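Local coordinates for sugar-binding transport ATP-binding protein (Pyrococcus horikoshii, PDB 1V43) that probably binds and hydrolyses ATP to power sugar uptake, as the ATPase subunit of an ABC transporter, at residues A[125-129]-A[130-134]; A[145-148]-A[149-153]; A[99-102]-A[103-107]. All coordinates share one frame; numbering follows the deposited sequence.

Contact 1 (A[125-129]-A[130-134]); sequences AAELL and QIEEL
Ile131 folds back under the last turn of helix 115-128 and rests on Ala126 and Leu129. From CB, which branches in two directions, CG1 takes the place between the backbone N and the carbonyl carbon (chi1 50°), and this rotation tucks it beneath the helix end. CG1 lies 3.8 Å from Leu129 CB and 4.2 Å from Ala126 CB, and it also brushes the carbonyl oxygen of Ala126. The second branch, CG2, meets Leu129 O at 3.6 Å. At the tip, CD1 runs on alongside Leu129 CB. The backbone makes this return possible. Gln130 leaves the helix with a positive phi of 58°, and two N-H groups then reach back into the final turn. Ile131 N bonds to Ala126 O at 2.9 Å and nearly straight, 168° at the hydrogen. Gln130 N bonds to Glu127 O at 3.0 Å, but approaches from above the plane of that carbonyl. Glu132 lies alongside Glu127, pointing the same way, its CG set 3.5 Å from Glu127 CA. The two carboxylates are turned almost at right angles, and their like charges probably disfavour closer approach: Glu127 OE2 and Glu132 OE2 remain 4.9 Å apart. Leu128 packs on helix 174-191 and on Ile156, and Leu129 on Val152 and Ala153 of helix 147-156. The paired backbone bonds, closed by the apolar Ala126–Ile131 contact, are a textbook Schellman motif, here ending a helix in the helical subdomain of the ABC ATPase.

Contact 2 (A[145-148]-A[149-153]); sequences GQRQ and RVAVA
Gln146 and Arg149 meet at the start of helix 147-156, where the LSGGQ signature motif of ABC ATPases ends and its helix begins. Gln146 is both the last residue of that motif and the N-cap of the helix. The two side chains slant across one another, with amide and guanidinium planes 64° apart. Arg149, bent at chi2 and chi3, brings its guanidinium back to the helix start. There the amide comes to the edge of the guanidinium, and Arg149 NH1 donates to Gln146 OE1 at 2.8 Å, though the exact place of that oxygen is less certain. Arg149 NE and NH2 bond to the carbonyls of Leu129 and Gln130, and the same group thereby ties the helix start to the end of helix 115-128. Arg147 runs a different course: CG stands opposite the backbone N (chi1 -155°), and after a bend at chi2 the chain brings NH1 edge-on to Ala151 CB, 3.9 Å away. Val150 packs on helix 100-105 and Val152 on helix 174-191. Backbone bonds set the first turns: Ala151 N reaches Arg147 O at 3.2 Å, and Val152 N bonds to Gln148 O at 3.2 Å. Val150 N gives only a weak bond to Gln146 O, and Val150 CG2 sits 3.4 Å from that same oxygen.

Contact 3 (A[99-102]-A[103-107]); sequences TVYE and NIAFP
Val100 and Ile104, one helical turn apart, carry the apolar part of this contact. Their side chains lie side by side and point the same way, with Val100 CG1 3.8 Å from Ile104 CD1. Ile104 achieves this because CG1 stands opposite its carbonyl carbon (chi1 -58°) and swings back along the helix, passing 3.3 Å from Val100 O. A looser apolar contact joins Tyr101 CD2 to Ala105 CB at 4.3 Å, the methyl standing obliquely to the ring. Ile104 packs on Ile131 and Ala153, and Ala105 on helix 115-128. In ABC ATPases the helical subdomain follows the Q-loop, and helix 100-105 is its first modelled helix here, coming soon after a gap in the model beyond strand 85-89. The second kind of interaction is the backbone bonding of the helix itself. Asn103 N meets Thr99 O at 2.6 Å, and Ile104 N meets Val100 O at 2.9 Å. Ala105 N gives a weaker, bent bond to Tyr101 O, 129° at the hydrogen. Phe106 N closes the series on Glu102 O at 2.7 Å. Two side-chain polar groups bond beyond the helix. Thr99 holds the N-cap position without a side-chain capping bond; its OG1 is instead hydrogen-bonded with the carbonyls of Leu135 and Arg137. Tyr101, carried away from the turn, sends its OH to a hydrogen bond with Asp119 OD1 on helix 115-128.

In the fold
Along the chain the order is contact 3, contact 1, contact 2, all within the helical subdomain of the ABC ATPase and on one side of the chain's centre. Their centres form a compact triangle: about 9 Å between contacts 1 and 2, 11 Å between 2 and 3, and 12 Å between 1 and 3. Helices 100-105 and 115-128 and the signature-motif helix 147-156 thus meet around shared apolar side chains, with Ile131 CD1 also reaching Val100 CG1. One helix start, one helix end and one short helix pack against one another, an assembly consistent with the signature motif being carried on a coherent subdomain.

Contact 1 (A[125-129]-A[130-134])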
ATOM      1  N   ALA A 125     -21.266  -9.912 -23.502  1.00 25.74           N
ATOM      2  CA  ALA A 125     -20.255  -9.896 -22.454  1.00 26.50           C
ATOM      3  C   ALA A 125     -19.010  -9.148 -22.905  1.00 23.57           C
ATOM      4  O   ALA A 125     -18.449  -8.360 -22.154  1.00 22.86           O
ATOM      5  CB  ALA A 125     -19.884 -11.334 -22.047  1.00 18.92           C
ATOM      6  N   ALA A 126     -18.587  -9.404 -24.136  1.00 24.77           N
ATOM      7  CA  ALA A 126     -17.400  -8.770 -24.686  1.00 26.04           C
ATOM      8  C   ALA A 126     -17.572  -7.253 -24.736  1.00 28.90           C
ATOM      9  O   ALA A 126     -16.636  -6.496 -24.444  1.00 28.28           O
ATOM     10  CB  ALA A 126     -17.111  -9.329 -26.085  1.00 24.66           C
ATOM     11  N   GLU A 127     -18.769  -6.803 -25.101  1.00 26.27           N
ATOM     12  CA  GLU A 127     -19.025  -5.373 -25.163  1.00 23.73           C
ATOM     13  C   GLU A 127     -18.975  -4.788 -23.743  1.00 25.64           C
ATOM     14  O   GLU A 127     -18.395  -3.721 -23.524  1.00 28.76           O
ATOM     15  CB  GLU A 127     -20.386  -5.109 -25.824  1.00 24.58           C
ATOM     16  CG  GLU A 127     -20.727  -3.631 -26.071  1.00 30.95           C
ATOM     17  CD  GLU A 127     -20.991  -2.847 -24.775  1.00 44.17           C
ATOM     18  OE1 GLU A 127     -21.684  -3.382 -23.876  1.00 40.85           O
ATOM     19  OE2 GLU A 127     -20.520  -1.690 -24.663  1.00 37.52           O
ATOM     20  N   LEU A 128     -19.566  -5.501 -22.785  1.00 22.72           N
ATOM     21  CA  LEU A 128     -19.595  -5.067 -21.391  1.00 25.50           C
ATOM     22  C   LEU A 128     -18.203  -4.906 -20.802  1.00 27.82           C
ATOM     23  O   LEU A 128     -17.979  -4.029 -19.981  1.00 22.38           O
ATOM     24  CB  LEU A 128     -20.401  -6.049 -20.534  1.00 20.76           C
ATOM     25  CG  LEU A 128     -21.911  -5.860 -20.654  1.00 23.68           C
ATOM     26  CD1 LEU A 128     -22.642  -6.983 -19.966  1.00 23.30           C
ATOM     27  CD2 LEU A 128     -22.286  -4.523 -20.054  1.00 22.03           C
ATOM     28  N   LEU A 129     -17.271  -5.756 -21.219  1.00 26.34           N
ATOM     29  CA  LEU A 129     -15.905  -5.667 -20.727  1.00 26.02           C
ATOM     30  C   LEU A 129     -15.011  -4.831 -21.661  1.00 27.40           C
ATOM     31  O   LEU A 129     -13.817  -4.677 -21.418  1.00 27.81           O
ATOM     32  CB  LEU A 129     -15.332  -7.074 -20.557  1.00 25.29           C
ATOM     33  CG  LEU A 129     -15.585  -7.847 -19.248  1.00 23.22           C
ATOM     34  CD1 LEU A 129     -14.908  -7.108 -18.106  1.00 19.38           C
ATOM     35  CD2 LEU A 129     -17.086  -8.021 -18.987  1.00 19.78           C
ATOM     36  N   GLN A 130     -15.598  -4.289 -22.727  1.00 32.18           N
ATOM     37  CA  GLN A 130     -14.857  -3.490 -23.698  1.00 32.30           C
ATOM     38  C   GLN A 130     -13.702  -4.277 -24.309  1.00 31.43           C
ATOM     39  O   GLN A 130     -12.596  -3.764 -24.475  1.00 28.68           O
ATOM     40  CB  GLN A 130     -14.329  -2.205 -23.040  1.00 40.03           C
ATOM     41  CG  GLN A 130     -15.416  -1.182 -22.741  1.00 48.34           C
ATOM     42  CD  GLN A 130     -15.144  -0.405 -21.462  1.00 64.60           C
ATOM     43  OE1 GLN A 130     -15.047  -0.988 -20.375  1.00 66.45           O
ATOM     44  NE2 GLN A 130     -15.019   0.918 -21.582  1.00 63.48           N
ATOM     45  N   ILE A 131     -13.954  -5.537 -24.629  1.00 31.45           N
ATOM     46  CA  ILE A 131     -12.922  -6.359 -25.247  1.00 30.63           C
ATOM     47  C   ILE A 131     -13.404  -6.916 -26.587  1.00 27.63           C
ATOM     48  O   ILE A 131     -12.839  -7.880 -27.086  1.00 32.04           O
ATOM     49  CB  ILE A 131     -12.516  -7.540 -24.334  1.00 29.93           C
ATOM     50  CG1 ILE A 131     -13.770  -8.272 -23.852  1.00 24.78           C
ATOM     51  CG2 ILE A 131     -11.675  -7.041 -23.153  1.00 26.78           C
ATOM     52  CD1 ILE A 131     -13.489  -9.610 -23.208  1.00 23.15           C
ATOM     53  N   GLU A 132     -14.441  -6.315 -27.173  1.00 29.62           N
ATOM     54  CA  GLU A 132     -14.974  -6.808 -28.454  1.00 36.86           C
ATOM     55  C   GLU A 132     -13.923  -6.896 -29.553  1.00 39.10           C
ATOM     56  O   GLU A 132     -14.030  -7.739 -30.437  1.00 40.02           O
ATOM     57  CB  GLU A 132     -16.111  -5.926 -28.987  1.00 33.75           C
ATOM     58  CG  GLU A 132     -16.949  -5.231 -27.942  1.00 48.25           C
ATOM     59  CD  GLU A 132     -16.501  -3.791 -27.696  1.00 49.94           C
ATOM     60  OE1 GLU A 132     -15.430  -3.564 -27.073  1.00 44.57           O
ATOM     61  OE2 GLU A 132     -17.230  -2.883 -28.146  1.00 48.95           O
ATOM     62  N   GLU A 133     -12.906  -6.038 -29.485  1.00 41.55           N
ATOM     63  CA  GLU A 133     -11.862  -5.998 -30.499  1.00 40.74           C
ATOM     64  C   GLU A 133     -10.761  -7.030 -30.293  1.00 44.11           C
ATOM     65  O   GLU A 133      -9.809  -7.071 -31.063  1.00 50.71           O
ATOM     66  CB  GLU A 133     -11.224  -4.599 -30.563  1.00 54.02           C
ATOM     67  CG  GLU A 133     -12.139  -3.392 -30.250  1.00 60.89           C
ATOM     68  CD  GLU A 133     -13.314  -3.206 -31.210  1.00 62.42           C
ATOM     69  OE1 GLU A 133     -13.839  -2.072 -31.297  1.00 68.47           O
ATOM     70  OE2 GLU A 133     -13.731  -4.179 -31.862  1.00 59.82           O
ATOM     71  N   LEU A 134     -10.880  -7.858 -29.262  1.00 42.35           N
ATOM     72  CA  LEU A 134      -9.869  -8.882 -28.992  1.00 34.13           C
ATOM     73  C   LEU A 134     -10.477 -10.251 -29.164  1.00 33.54           C
ATOM     74  O   LEU A 134      -9.838 -11.266 -28.885  1.00 34.71           O
ATOM     75  CB  LEU A 134      -9.363  -8.786 -27.557  1.00 42.59           C
ATOM     76  CG  LEU A 134      -9.173  -7.397 -26.955  1.00 44.48           C
ATOM     77  CD1 LEU A 134      -8.784  -7.555 -25.502  1.00 50.18           C
ATOM     78  CD2 LEU A 134      -8.124  -6.628 -27.729  1.00 50.01           C
TER

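Contact 2 (A[145-148]-A[149-153])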
ATOM      1  N   GLY A 145      -5.387  -5.599 -24.825  1.00 92.05           N
ATOM      2  CA  GLY A 145      -6.386  -5.541 -23.775  1.00 88.18           C
ATOM      3  C   GLY A 145      -5.871  -6.110 -22.468  1.00 87.39           C
ATOM      4  O   GLY A 145      -4.720  -5.882 -22.086  1.00 91.18           O
ATOM      5  N   GLN A 146      -6.732  -6.849 -21.776  1.00 80.69           N
ATOM      6  CA  GLN A 146      -6.366  -7.461 -20.508  1.00 74.24           C
ATOM      7  C   GLN A 146      -6.957  -8.861 -20.424  1.00 68.18           C
ATOM      8  O   GLN A 146      -8.141  -9.068 -20.705  1.00 65.34           O
ATOM      9  CB  GLN A 146      -6.880  -6.611 -19.339  1.00 76.07           C
ATOM     10  CG  GLN A 146      -6.522  -5.139 -19.452  1.00 84.95           C
ATOM     11  CD  GLN A 146      -7.068  -4.290 -18.314  1.00 91.68           C
ATOM     12  OE1 GLN A 146      -8.265  -4.312 -18.012  1.00 89.81           O
ATOM     13  NE2 GLN A 146      -6.188  -3.524 -17.682  1.00 96.60           N
ATOM     14  N   ARG A 147      -6.120  -9.823 -20.053  1.00 62.55           N
ATOM     15  CA  ARG A 147      -6.556 -11.201 -19.903  1.00 58.28           C
ATOM     16  C   ARG A 147      -7.464 -11.199 -18.679  1.00 53.42           C
ATOM     17  O   ARG A 147      -8.261 -12.117 -18.471  1.00 52.85           O
ATOM     18  CB  ARG A 147      -5.348 -12.115 -19.660  1.00 65.97           C
ATOM     19  CG  ARG A 147      -5.537 -13.583 -20.075  1.00 70.66           C
ATOM     20  CD  ARG A 147      -6.742 -14.248 -19.415  1.00 75.57           C
ATOM     21  NE  ARG A 147      -6.857 -15.659 -19.783  1.00 85.23           N
ATOM     22  CZ  ARG A 147      -7.891 -16.439 -19.476  1.00 86.42           C
ATOM     23  NH1 ARG A 147      -8.919 -15.951 -18.794  1.00 86.24           N
ATOM     24  NH2 ARG A 147      -7.895 -17.713 -19.848  1.00 88.90           N
ATOM     25  N   GLN A 148      -7.333 -10.156 -17.864  1.00 49.76           N
ATOM     26  CA  GLN A 148      -8.149 -10.033 -16.666  1.00 50.55           C
ATOM     27  C   GLN A 148      -9.601  -9.831 -17.090  1.00 43.89           C
ATOM     28  O   GLN A 148     -10.504 -10.541 -16.644  1.00 37.15           O
ATOM     29  CB  GLN A 148      -7.686  -8.844 -15.826  1.00 51.37           C
ATOM     30  CG  GLN A 148      -8.301  -8.811 -14.433  1.00 62.21           C
ATOM     31  CD  GLN A 148      -7.983 -10.051 -13.615  1.00 61.68           C
ATOM     32  OE1 GLN A 148      -6.814 -10.384 -13.401  1.00 61.87           O
ATOM     33  NE2 GLN A 148      -9.025 -10.744 -13.153  1.00 62.59           N
ATOM     34  N   ARG A 149      -9.805  -8.866 -17.978  1.00 40.78           N
ATOM     35  CA  ARG A 149     -11.129  -8.548 -18.483  1.00 39.75           C
ATOM     36  C   ARG A 149     -11.797  -9.755 -19.137  1.00 41.61           C
ATOM     37  O   ARG A 149     -13.016  -9.923 -19.044  1.00 44.23           O
ATOM     38  CB  ARG A 149     -11.023  -7.388 -19.472  1.00 39.53           C
ATOM     39  CG  ARG A 149     -10.235  -6.213 -18.918  1.00 42.41           C
ATOM     40  CD  ARG A 149     -11.037  -4.919 -18.859  1.00 43.75           C
ATOM     41  NE  ARG A 149     -11.319  -4.377 -20.183  1.00 58.00           N
ATOM     42  CZ  ARG A 149     -10.395  -3.888 -21.004  1.00 61.75           C
ATOM     43  NH1 ARG A 149      -9.122  -3.868 -20.635  1.00 59.70           N
ATOM     44  NH2 ARG A 149     -10.742  -3.420 -22.197  1.00 61.29           N
ATOM     45  N   VAL A 150     -11.001 -10.604 -19.787  1.00 41.79           N
ATOM     46  CA  VAL A 150     -11.536 -11.788 -20.454  1.00 35.77           C
ATOM     47  C   VAL A 150     -12.101 -12.756 -19.435  1.00 38.10           C
ATOM     48  O   VAL A 150     -13.154 -13.358 -19.651  1.00 41.54           O
ATOM     49  CB  VAL A 150     -10.446 -12.526 -21.273  1.00 41.08           C
ATOM     50  CG1 VAL A 150     -11.054 -13.755 -21.956  1.00 38.54           C
ATOM     51  CG2 VAL A 150      -9.829 -11.580 -22.302  1.00 37.42           C
ATOM     52  N   ALA A 151     -11.389 -12.912 -18.324  1.00 39.95           N
ATOM     53  CA  ALA A 151     -11.823 -13.807 -17.256  1.00 36.46           C
ATOM     54  C   ALA A 151     -13.175 -13.365 -16.702  1.00 31.55           C
ATOM     55  O   ALA A 151     -14.042 -14.193 -16.411  1.00 32.48           O
ATOM     56  CB  ALA A 151     -10.767 -13.833 -16.125  1.00 34.04           C
ATOM     57  N   VAL A 152     -13.359 -12.055 -16.556  1.00 29.55           N
ATOM     58  CA  VAL A 152     -14.626 -11.542 -16.032  1.00 28.35           C
ATOM     59  C   VAL A 152     -15.762 -11.754 -17.020  1.00 28.38           C
ATOM     60  O   VAL A 152     -16.855 -12.138 -16.617  1.00 33.27           O
ATOM     61  CB  VAL A 152     -14.551 -10.044 -15.702  1.00 25.90           C
ATOM     62  CG1 VAL A 152     -15.906  -9.562 -15.217  1.00 20.78           C
ATOM     63  CG2 VAL A 152     -13.485  -9.791 -14.652  1.00 29.19           C
ATOM     64  N   ALA A 153     -15.505 -11.508 -18.308  1.00 24.54           N
ATOM     65  CA  ALA A 153     -16.537 -11.688 -19.327  1.00 22.49           C
ATOM     66  C   ALA A 153     -17.000 -13.137 -19.304  1.00 16.03           C
ATOM     67  O   ALA A 153     -18.189 -13.422 -19.454  1.00 27.32           O
ATOM     68  CB  ALA A 153     -16.002 -11.322 -20.732  1.00 16.33           C
TER

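Contact 3 (A[99-102]-A[103-107])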
ATOM      1  N   THR A  99      -9.399 -18.868 -28.423  1.00 53.26           N
ATOM      2  CA  THR A  99      -9.436 -17.451 -28.747  1.00 47.22           C
ATOM      3  C   THR A  99     -10.286 -16.771 -27.664  1.00 41.35           C
ATOM      4  O   THR A  99     -11.012 -17.447 -26.942  1.00 35.07           O
ATOM      5  CB  THR A  99     -10.068 -17.237 -30.129  1.00 41.51           C
ATOM      6  OG1 THR A  99     -10.021 -15.851 -30.465  1.00 57.23           O
ATOM      7  CG2 THR A  99     -11.493 -17.701 -30.138  1.00 37.47           C
ATOM      8  N   VAL A 100     -10.184 -15.454 -27.528  1.00 39.17           N
ATOM      9  CA  VAL A 100     -10.987 -14.766 -26.528  1.00 36.28           C
ATOM     10  C   VAL A 100     -12.435 -15.205 -26.708  1.00 38.68           C
ATOM     11  O   VAL A 100     -13.105 -15.571 -25.742  1.00 36.68           O
ATOM     12  CB  VAL A 100     -10.879 -13.230 -26.663  1.00 36.29           C
ATOM     13  CG1 VAL A 100     -11.892 -12.548 -25.739  1.00 33.89           C
ATOM     14  CG2 VAL A 100      -9.476 -12.776 -26.296  1.00 34.59           C
ATOM     15  N   TYR A 101     -12.905 -15.208 -27.952  1.00 32.35           N
ATOM     16  CA  TYR A 101     -14.274 -15.615 -28.227  1.00 31.44           C
ATOM     17  C   TYR A 101     -14.536 -17.038 -27.719  1.00 38.47           C
ATOM     18  O   TYR A 101     -15.603 -17.331 -27.163  1.00 30.14           O
ATOM     19  CB  TYR A 101     -14.544 -15.571 -29.735  1.00 27.77           C
ATOM     20  CG  TYR A 101     -15.979 -15.881 -30.125  1.00 26.72           C
ATOM     21  CD1 TYR A 101     -16.867 -14.859 -30.473  1.00 24.27           C
ATOM     22  CD2 TYR A 101     -16.443 -17.200 -30.166  1.00 26.44           C
ATOM     23  CE1 TYR A 101     -18.181 -15.148 -30.857  1.00 27.63           C
ATOM     24  CE2 TYR A 101     -17.768 -17.501 -30.545  1.00 24.81           C
ATOM     25  CZ  TYR A 101     -18.627 -16.476 -30.885  1.00 27.04           C
ATOM     26  OH  TYR A 101     -19.938 -16.766 -31.226  1.00 27.29           O
ATOM     27  N   GLU A 102     -13.573 -17.924 -27.946  1.00 35.62           N
ATOM     28  CA  GLU A 102     -13.699 -19.313 -27.523  1.00 46.95           C
ATOM     29  C   GLU A 102     -13.578 -19.440 -26.007  1.00 47.36           C
ATOM     30  O   GLU A 102     -14.281 -20.233 -25.379  1.00 43.56           O
ATOM     31  CB  GLU A 102     -12.642 -20.179 -28.219  1.00 51.63           C
ATOM     32  CG  GLU A 102     -13.006 -20.534 -29.653  1.00 59.25           C
ATOM     33  CD  GLU A 102     -14.296 -21.339 -29.740  1.00 65.48           C
ATOM     34  OE1 GLU A 102     -14.330 -22.463 -29.196  1.00 72.26           O
ATOM     35  OE2 GLU A 102     -15.276 -20.852 -30.349  1.00 64.56           O
ATOM     36  N   ASN A 103     -12.682 -18.653 -25.426  1.00 46.10           N
ATOM     37  CA  ASN A 103     -12.499 -18.660 -23.987  1.00 50.69           C
ATOM     38  C   ASN A 103     -13.849 -18.311 -23.348  1.00 49.90           C
ATOM     39  O   ASN A 103     -14.384 -19.069 -22.537  1.00 46.47           O
ATOM     40  CB  ASN A 103     -11.439 -17.631 -23.595  1.00 53.29           C
ATOM     41  CG  ASN A 103     -11.089 -17.685 -22.121  1.00 61.95           C
ATOM     42  OD1 ASN A 103     -11.955 -17.530 -21.260  1.00 70.87           O
ATOM     43  ND2 ASN A 103      -9.814 -17.903 -21.823  1.00 59.14           N
ATOM     44  N   ILE A 104     -14.419 -17.177 -23.748  1.00 43.84           N
ATOM     45  CA  ILE A 104     -15.700 -16.742 -23.196  1.00 40.28           C
ATOM     46  C   ILE A 104     -16.837 -17.694 -23.561  1.00 44.26           C
ATOM     47  O   ILE A 104     -17.834 -17.805 -22.834  1.00 34.75           O
ATOM     48  CB  ILE A 104     -16.066 -15.323 -23.688  1.00 29.29           C
ATOM     49  CG1 ILE A 104     -14.963 -14.343 -23.291  1.00 28.55           C
ATOM     50  CG2 ILE A 104     -17.409 -14.887 -23.092  1.00 31.48           C
ATOM     51  CD1 ILE A 104     -15.158 -12.920 -23.815  1.00 28.03           C
ATOM     52  N   ALA A 105     -16.683 -18.381 -24.688  1.00 44.16           N
ATOM     53  CA  ALA A 105     -17.707 -19.306 -25.160  1.00 45.60           C
ATOM     54  C   ALA A 105     -17.679 -20.650 -24.440  1.00 47.48           C
ATOM     55  O   ALA A 105     -18.726 -21.258 -24.237  1.00 47.78           O
ATOM     56  CB  ALA A 105     -17.554 -19.528 -26.665  1.00 47.91           C
ATOM     57  N   PHE A 106     -16.483 -21.102 -24.063  1.00 52.52           N
ATOM     58  CA  PHE A 106     -16.298 -22.393 -23.390  1.00 59.67           C
ATOM     59  C   PHE A 106     -17.419 -22.751 -22.406  1.00 63.84           C
ATOM     60  O   PHE A 106     -18.058 -23.791 -22.545  1.00 68.42           O
ATOM     61  CB  PHE A 106     -14.939 -22.424 -22.680  1.00 61.49           C
ATOM     62  CG  PHE A 106     -14.468 -23.805 -22.324  1.00 71.39           C
ATOM     63  CD1 PHE A 106     -14.227 -24.751 -23.319  1.00 74.81           C
ATOM     64  CD2 PHE A 106     -14.241 -24.158 -20.998  1.00 73.71           C
ATOM     65  CE1 PHE A 106     -13.766 -26.028 -23.000  1.00 76.84           C
ATOM     66  CE2 PHE A 106     -13.778 -25.435 -20.668  1.00 75.11           C
ATOM     67  CZ  PHE A 106     -13.540 -26.370 -21.669  1.00 77.38           C
ATOM     68  N   PRO A 107     -17.674 -21.895 -21.400  1.00 66.18           N
ATOM     69  CA  PRO A 107     -18.730 -22.174 -20.424  1.00 67.74           C
ATOM     70  C   PRO A 107     -20.135 -22.382 -20.999  1.00 69.76           C
ATOM     71  O   PRO A 107     -21.098 -22.512 -20.245  1.00 74.03           O
ATOM     72  CB  PRO A 107     -18.665 -20.960 -19.501  1.00 65.77           C
ATOM     73  CG  PRO A 107     -17.219 -20.633 -19.500  1.00 67.59           C
ATOM     74  CD  PRO A 107     -16.875 -20.732 -20.967  1.00 67.45           C
TER